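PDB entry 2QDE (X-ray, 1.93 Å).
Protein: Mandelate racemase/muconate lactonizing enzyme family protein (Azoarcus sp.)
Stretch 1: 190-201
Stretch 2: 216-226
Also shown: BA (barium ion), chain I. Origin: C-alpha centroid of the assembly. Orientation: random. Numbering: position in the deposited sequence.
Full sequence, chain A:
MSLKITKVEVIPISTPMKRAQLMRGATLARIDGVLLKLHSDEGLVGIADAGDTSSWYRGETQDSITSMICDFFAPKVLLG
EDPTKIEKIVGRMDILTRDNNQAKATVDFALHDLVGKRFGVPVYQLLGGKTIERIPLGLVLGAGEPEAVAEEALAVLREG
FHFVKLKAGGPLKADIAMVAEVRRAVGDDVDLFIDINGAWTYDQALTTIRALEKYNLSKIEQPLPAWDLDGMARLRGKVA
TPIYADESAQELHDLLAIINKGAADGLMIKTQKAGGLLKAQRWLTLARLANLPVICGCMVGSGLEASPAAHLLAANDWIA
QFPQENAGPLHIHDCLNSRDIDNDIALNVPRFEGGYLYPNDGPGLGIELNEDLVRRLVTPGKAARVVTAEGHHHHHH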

# COMPACT_ATOMS: atom_id res chain seq x y z
N VAL A 190 12.78 36.86 -10.05
CA VAL A 190 12.67 36.98 -8.60
C VAL A 190 11.88 35.83 -7.98
O VAL A 190 10.86 35.41 -8.52
CB VAL A 190 12.00 38.31 -8.21
CG1 VAL A 190 11.59 38.29 -6.75
CG2 VAL A 190 12.95 39.46 -8.49
N ASP A 191 12.39 35.31 -6.85
CA ASP A 191 11.75 34.22 -6.11
C ASP A 191 10.50 34.81 -5.43
O ASP A 191 10.61 35.54 -4.45
CB ASP A 191 12.72 33.68 -5.05
CG ASP A 191 12.13 32.56 -4.20
OD1 ASP A 191 10.90 32.32 -4.25
OD2 ASP A 191 12.90 31.91 -3.45
N LEU A 192 9.33 34.49 -5.97
CA LEU A 192 8.08 35.00 -5.44
C LEU A 192 7.10 33.87 -5.12
O LEU A 192 6.91 32.97 -5.94
CB LEU A 192 7.44 35.94 -6.47
CG LEU A 192 6.05 36.50 -6.16
CD1 LEU A 192 6.14 37.47 -4.99
CD2 LEU A 192 5.49 37.20 -7.40
N PHE A 193 6.50 33.90 -3.94
CA PHE A 193 5.52 32.87 -3.58
C PHE A 193 4.44 33.42 -2.65
O PHE A 193 4.54 34.54 -2.17
CB PHE A 193 6.20 31.62 -2.99
CG PHE A 193 6.91 31.84 -1.68
CD1 PHE A 193 6.27 31.54 -0.47
CD2 PHE A 193 8.24 32.26 -1.65
CE1 PHE A 193 6.96 31.66 0.75
CE2 PHE A 193 8.94 32.38 -0.44
CZ PHE A 193 8.30 32.08 0.76
N ILE A 194 3.40 32.62 -2.41
CA ILE A 194 2.30 33.06 -1.56
C ILE A 194 2.00 32.10 -0.41
O ILE A 194 2.30 30.91 -0.49
CB ILE A 194 1.01 33.25 -2.38
CG1 ILE A 194 0.63 31.93 -3.07
CG2 ILE A 194 1.21 34.35 -3.41
CD1 ILE A 194 -0.69 31.99 -3.81
N ASP A 195 1.40 32.64 0.65
CA ASP A 195 1.06 31.88 1.85
C ASP A 195 -0.46 31.95 2.04
O ASP A 195 -1.03 33.04 2.10
CB ASP A 195 1.77 32.50 3.04
CG ASP A 195 1.68 31.65 4.30
OD1 ASP A 195 0.88 30.69 4.32
OD2 ASP A 195 2.40 31.96 5.27
N ILE A 196 -1.10 30.79 2.14
CA ILE A 196 -2.56 30.71 2.29
C ILE A 196 -3.00 30.47 3.73
O ILE A 196 -4.17 30.67 4.07
CB ILE A 196 -3.14 29.57 1.42
CG1 ILE A 196 -2.43 29.54 0.06
CG2 ILE A 196 -4.63 29.79 1.21
CD1 ILE A 196 -2.54 30.83 -0.73
N ASN A 197 -2.08 30.03 4.58
CA ASN A 197 -2.39 29.76 5.98
C ASN A 197 -3.50 28.72 6.13
O ASN A 197 -4.29 28.76 7.09
CB ASN A 197 -2.77 31.06 6.71
CG ASN A 197 -1.59 32.00 6.91
OD1 ASN A 197 -0.55 31.61 7.46
ND2 ASN A 197 -1.74 33.24 6.48
N GLY A 198 -3.57 27.78 5.19
CA GLY A 198 -4.55 26.71 5.24
C GLY A 198 -6.02 27.07 5.14
O GLY A 198 -6.88 26.31 5.60
N ALA A 199 -6.32 28.21 4.52
CA ALA A 199 -7.70 28.67 4.40
C ALA A 199 -8.54 28.08 3.27
O ALA A 199 -9.74 28.38 3.19
CB ALA A 199 -7.70 30.21 4.29
N TRP A 200 -7.96 27.23 2.42
CA TRP A 200 -8.73 26.68 1.31
C TRP A 200 -9.33 25.28 1.41
O TRP A 200 -8.77 24.39 2.06
CB TRP A 200 -7.89 26.72 0.03
CG TRP A 200 -7.61 28.09 -0.49
CD1 TRP A 200 -8.29 29.24 -0.21
CD2 TRP A 200 -6.57 28.46 -1.40
NE1 TRP A 200 -7.74 30.30 -0.88
CE2 TRP A 200 -6.68 29.85 -1.63
CE3 TRP A 200 -5.55 27.75 -2.06
CZ2 TRP A 200 -5.80 30.55 -2.47
CZ3 TRP A 200 -4.68 28.45 -2.90
CH2 TRP A 200 -4.81 29.83 -3.10
N THR A 201 -10.48 25.10 0.77
CA THR A 201 -11.11 23.79 0.71
C THR A 201 -10.39 23.23 -0.52
O THR A 201 -9.78 24.00 -1.28
CB THR A 201 -12.65 23.86 0.43
OG1 THR A 201 -12.88 24.50 -0.82
CG2 THR A 201 -13.36 24.65 1.53
N ASN A 216 4.17 31.79 -12.47
CA ASN A 216 5.34 31.03 -12.03
C ASN A 216 5.81 31.23 -10.60
O ASN A 216 6.98 31.48 -10.35
CB ASN A 216 6.52 31.31 -12.97
CG ASN A 216 6.25 30.86 -14.38
OD1 ASN A 216 5.32 31.35 -15.03
ND2 ASN A 216 7.06 29.92 -14.87
N LEU A 217 4.89 31.10 -9.65
CA LEU A 217 5.26 31.24 -8.24
C LEU A 217 6.20 30.08 -7.88
O LEU A 217 6.01 28.96 -8.34
CB LEU A 217 3.99 31.19 -7.38
CG LEU A 217 2.95 32.27 -7.69
CD1 LEU A 217 1.64 31.97 -6.98
CD2 LEU A 217 3.49 33.63 -7.27
N SER A 218 7.20 30.36 -7.06
CA SER A 218 8.14 29.31 -6.66
C SER A 218 7.45 28.23 -5.83
O SER A 218 7.90 27.09 -5.79
CB SER A 218 9.32 29.89 -5.88
OG SER A 218 8.91 30.40 -4.63
N LYS A 219 6.35 28.59 -5.17
CA LYS A 219 5.62 27.63 -4.34
C LYS A 219 4.35 28.22 -3.74
O LYS A 219 4.14 29.44 -3.79
CB LYS A 219 6.53 27.15 -3.20
CG LYS A 219 7.27 28.28 -2.48
CD LYS A 219 8.22 27.75 -1.42
CE LYS A 219 9.25 28.79 -1.00
NZ LYS A 219 10.20 29.09 -2.10
N ILE A 220 3.50 27.35 -3.20
CA ILE A 220 2.27 27.75 -2.53
C ILE A 220 2.39 27.24 -1.10
O ILE A 220 2.47 26.03 -0.87
CB ILE A 220 1.01 27.09 -3.15
CG1 ILE A 220 0.93 27.39 -4.65
CG2 ILE A 220 -0.23 27.62 -2.44
CD1 ILE A 220 0.88 28.85 -4.98
N GLU A 221 2.41 28.15 -0.13
CA GLU A 221 2.54 27.75 1.27
C GLU A 221 1.21 27.40 1.93
O GLU A 221 0.29 28.23 2.00
CB GLU A 221 3.23 28.85 2.07
CG GLU A 221 3.54 28.46 3.52
CD GLU A 221 4.20 29.59 4.30
OE1 GLU A 221 4.89 30.42 3.66
OE2 GLU A 221 4.03 29.64 5.55
N GLN A 222 1.12 26.16 2.43
CA GLN A 222 -0.05 25.64 3.12
C GLN A 222 -1.41 26.07 2.56
O GLN A 222 -2.14 26.84 3.19
CB GLN A 222 -0.00 26.03 4.61
CG GLN A 222 -0.94 25.21 5.48
CD GLN A 222 -0.46 23.78 5.66
OE1 GLN A 222 -1.23 22.83 5.53
NE2 GLN A 222 0.82 23.62 5.98
N PRO A 223 -1.77 25.56 1.37
CA PRO A 223 -3.05 25.93 0.78
C PRO A 223 -4.25 25.33 1.52
O PRO A 223 -5.30 25.97 1.63
CB PRO A 223 -2.94 25.41 -0.66
CG PRO A 223 -2.04 24.23 -0.52
CD PRO A 223 -0.99 24.70 0.46
N LEU A 224 -4.09 24.12 2.04
CA LEU A 224 -5.16 23.41 2.74
C LEU A 224 -4.95 23.34 4.26
O LEU A 224 -3.87 23.62 4.75
CB LEU A 224 -5.29 21.99 2.16
CG LEU A 224 -5.45 21.93 0.64
CD1 LEU A 224 -5.24 20.50 0.14
CD2 LEU A 224 -6.84 22.45 0.25
N PRO A 225 -6.00 22.96 5.01
CA PRO A 225 -5.90 22.87 6.47
C PRO A 225 -4.72 22.01 6.92
O PRO A 225 -4.28 21.11 6.21
CB PRO A 225 -7.24 22.26 6.87
CG PRO A 225 -8.17 22.79 5.82
CD PRO A 225 -7.36 22.61 4.56
N ALA A 226 -4.21 22.30 8.12
CA ALA A 226 -3.07 21.59 8.69
C ALA A 226 -3.23 20.07 8.69
O ALA A 226 -2.28 19.33 8.42
CB ALA A 226 -2.81 22.07 10.11
BA BA I . 1.87 30.13 7.23
O HOH W 1 12.31 30.68 -0.86

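Two neighbouring parallel strands run through this contact, with Ile194 beside Ile220 and Asp195 beside Glu221. The backbone bonds climb in register: Ser218 N donates to Leu192 O (2.9 Å), Glu221 N to Ile194 O (2.8 Å), and Ile196 N returns the favour to Glu221 O (2.9 Å). Glu221 thus spends both its backbone N and O on the partner stretch.

Past the strands the pairing continues through a type I' turn from Ile196 to Ala199. Gly198 N reaches Gln222 O at 2.6 Å and Trp200 N reaches Pro223 O at 3.0 Å, so carbonyls beyond the strand still find donors. Gly198 has positive phi, which favours glycine, and an ideal CB there would lie 3.0 Å from Leu224 O, a clash.

The two sheet faces obey different rules. On the Ile194 and Ile220 face the chemistry is apolar: Ile194 CG1 meets Ile220 CD1 at 3.6 Å, and Ile194 CD1 meets Leu217 CD1 at 3.9 Å. On the other, Asp195 OD2 and Glu221 OE2 sit 2.8 Å apart, a pairing of acceptors made tolerable by the barium ion, which both atoms bind, at 2.7 and 2.8 Å respectively. Asn197 OD1 adds a ligand at 2.8 Å, while Asn197 N donates to Asp195 OD1 (3.0 Å), fastening the turn to the metal site.

At the other end, Asp191 OD1 accepts from Ser218 OG (2.8 Å), and Ser218 OG in turn accepts from Lys219 NZ (3.1 Å). The direct salt bridge from Lys219 NZ to Asp191 OD1 is long, 3.9 Å, but a water accepts from Lys219 NZ and donates to Asp191 OD2, both at 2.9 Å. The lysine also lays its CE over the Phe193 ring face, 3.6 Å from the centroid, pairing its aliphatic portion with the aromatic surface while its ammonium keeps polar partners.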